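Long-range contact in oligopeptide-binding protein AppA (Bacillus subtilis, PDB 1XOC), which binds oligopeptides as the solute-binding component of the App ABC transport system, which can replace the Opp system in sporulation and competence: residues T289-E294 and E382-I387. Numbering follows the deposited sequence.
Sequences TALDRE and EQLKKI
Ala290 meets Leu384 and Ile387 in the apolar part of the contact. Its CB is directed toward 382-387. Ala290 CB lies 3.4 Å from Ile387 CD1, which is tight for two carbons, and 3.8 Å from Leu384 CD2. Ile387 has CG1 between its backbone N and carbonyl carbon (chi1 67°), and CD1 at the tip of that branch does the touching. Leu291 adds its CD2 methyl, 4.0 Å from Leu384 CD2.

Here the turn between helices 281-289 and 293-300 packs against the last part of helix 371-385 and the residues that follow it. Asp292 is the N-cap of helix 293-300, with OD2 accepting a hydrogen bond from Ser295 N. It is also the centre of an inverse gamma turn. Leu384 also touches Leu287, and Ile387 reaches helix 332-341.

The polar part centres on Gln383 and a water. The Gln383 chain is extended beyond CG (chi2 -179°), which brings its terminal amide to the backbone of Leu291 and Asp292. There its amide carbon CD comes to 3.7 Å from Asp292 N. A water donates to two backbone carbonyls, Ala290 O at 2.8 Å and Gln383 O at 2.7 Å, bridging the segments.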
loop_
_atom_site.group_PDB
_atom_site.type_symbol
_atom_site.label_atom_id
_atom_site.label_comp_id
_atom_site.label_asym_id
_atom_site.label_seq_id
_atom_site.Cartn_x
_atom_site.Cartn_y
_atom_site.Cartn_z
ATOM N N THR A 289 10.662 -0.563 23.093
ATOM C CA THR A 289 11.206 0.256 24.179
ATOM C C THR A 289 12.710 0.453 24.020
ATOM O O THR A 289 13.266 1.441 24.497
ATOM C CB THR A 289 10.900 -0.405 25.545
ATOM O OG1 THR A 289 9.493 -0.586 25.660
ATOM C CG2 THR A 289 11.370 0.443 26.719
ATOM N N ALA A 290 13.366 -0.493 23.354
ATOM C CA ALA A 290 14.819 -0.431 23.134
ATOM C C ALA A 290 15.216 0.502 21.992
ATOM O O ALA A 290 16.404 0.781 21.816
ATOM C CB ALA A 290 15.353 -1.812 22.836
ATOM N N LEU A 291 14.239 0.937 21.204
ATOM C CA LEU A 291 14.515 1.732 20.014
ATOM C C LEU A 291 14.210 3.209 20.220
ATOM O O LEU A 291 13.098 3.597 20.595
ATOM C CB LEU A 291 13.765 1.187 18.810
ATOM C CG LEU A 291 14.120 -0.244 18.400
ATOM C CD1 LEU A 291 13.127 -0.808 17.395
ATOM C CD2 LEU A 291 15.575 -0.320 17.887
ATOM N N ASP A 292 15.216 4.030 19.952
ATOM C CA ASP A 292 15.121 5.467 20.104
ATOM C C ASP A 292 14.506 6.020 18.827
ATOM O O ASP A 292 15.205 6.515 17.935
ATOM C CB ASP A 292 16.505 6.064 20.360
ATOM C CG ASP A 292 16.449 7.536 20.749
ATOM O OD1 ASP A 292 17.489 8.049 21.228
ATOM O OD2 ASP A 292 15.378 8.172 20.556
ATOM N N ARG A 293 13.189 5.915 18.727
ATOM C CA ARG A 293 12.497 6.284 17.492
ATOM C C ARG A 293 12.595 7.784 17.162
ATOM O O ARG A 293 12.636 8.173 16.000
ATOM C CB ARG A 293 11.047 5.789 17.526
ATOM C CG ARG A 293 10.930 4.271 17.356
ATOM C CD ARG A 293 9.512 3.794 17.437
ATOM N NE ARG A 293 9.054 3.923 18.797
ATOM C CZ ARG A 293 7.791 4.092 19.174
ATOM N NH1 ARG A 293 6.790 4.173 18.300
ATOM N NH2 ARG A 293 7.543 4.187 20.466
ATOM N N GLU A 294 12.691 8.634 18.178
ATOM C CA GLU A 294 12.885 10.068 17.923
ATOM C C GLU A 294 14.253 10.318 17.285
ATOM O O GLU A 294 14.388 11.112 16.350
ATOM C CB GLU A 294 12.708 10.866 19.211
ATOM C CG GLU A 294 11.386 10.565 19.909
ATOM C CD GLU A 294 10.548 11.794 20.082
ATOM O OE1 GLU A 294 10.599 12.392 21.183
ATOM O OE2 GLU A 294 9.865 12.170 19.093
ATOM N N GLU A 382 22.285 -1.528 15.517
ATOM C CA GLU A 382 23.182 -0.942 16.511
ATOM C C GLU A 382 22.496 -0.781 17.871
ATOM O O GLU A 382 23.092 -1.104 18.898
ATOM C CB GLU A 382 23.787 0.381 16.000
ATOM C CG GLU A 382 24.785 0.136 14.841
ATOM C CD GLU A 382 25.258 1.402 14.065
ATOM O OE1 GLU A 382 24.673 2.502 14.269
ATOM O OE2 GLU A 382 26.209 1.283 13.232
ATOM N N GLN A 383 21.260 -0.279 17.871
ATOM C CA GLN A 383 20.516 -0.050 19.112
ATOM C C GLN A 383 20.168 -1.354 19.833
ATOM O O GLN A 383 20.271 -1.429 21.059
ATOM C CB GLN A 383 19.268 0.833 18.879
ATOM C CG GLN A 383 19.635 2.284 18.512
ATOM C CD GLN A 383 18.452 3.200 18.290
ATOM O OE1 GLN A 383 18.595 4.371 17.874
ATOM N NE2 GLN A 383 17.289 2.689 18.515
ATOM N N LEU A 384 19.784 -2.390 19.095
ATOM C CA LEU A 384 19.477 -3.670 19.729
ATOM C C LEU A 384 20.722 -4.413 20.199
ATOM O O LEU A 384 20.651 -5.198 21.159
ATOM C CB LEU A 384 18.630 -4.547 18.802
ATOM C CG LEU A 384 17.238 -3.980 18.492
ATOM C CD1 LEU A 384 16.449 -4.937 17.627
ATOM C CD2 LEU A 384 16.454 -3.681 19.767
ATOM N N LYS A 385 21.866 -4.157 19.559
ATOM C CA LYS A 385 23.126 -4.752 20.010
ATOM C C LYS A 385 23.404 -4.377 21.471
ATOM O O LYS A 385 23.842 -5.210 22.264
ATOM C CB LYS A 385 24.289 -4.306 19.118
ATOM C CG LYS A 385 25.612 -5.051 19.384
ATOM C CD LYS A 385 26.666 -4.741 18.304
ATOM C CE LYS A 385 27.876 -5.643 18.475
ATOM N NZ LYS A 385 29.046 -5.278 17.616
ATOM N N LYS A 386 23.106 -3.133 21.825
ATOM C CA LYS A 386 23.308 -2.601 23.174
ATOM C C LYS A 386 22.560 -3.356 24.273
ATOM O O LYS A 386 22.954 -3.287 25.432
ATOM C CB LYS A 386 22.874 -1.131 23.246
ATOM C CG LYS A 386 23.647 -0.151 22.350
ATOM C CD LYS A 386 23.056 1.248 22.514
ATOM C CE LYS A 386 23.462 2.224 21.422
ATOM N NZ LYS A 386 22.304 3.151 21.125
ATOM N N ILE A 387 21.476 -4.039 23.929
ATOM C CA ILE A 387 20.761 -4.866 24.896
ATOM C C ILE A 387 20.916 -6.377 24.633
ATOM O O ILE A 387 20.148 -7.190 25.140
ATOM C CB ILE A 387 19.281 -4.456 25.031
ATOM C CG1 ILE A 387 18.504 -4.737 23.753
ATOM C CG2 ILE A 387 19.177 -2.988 25.428
ATOM C CD1 ILE A 387 17.028 -4.582 23.928
HETATM O O HOH W 1 18.816 -0.117 22.858
#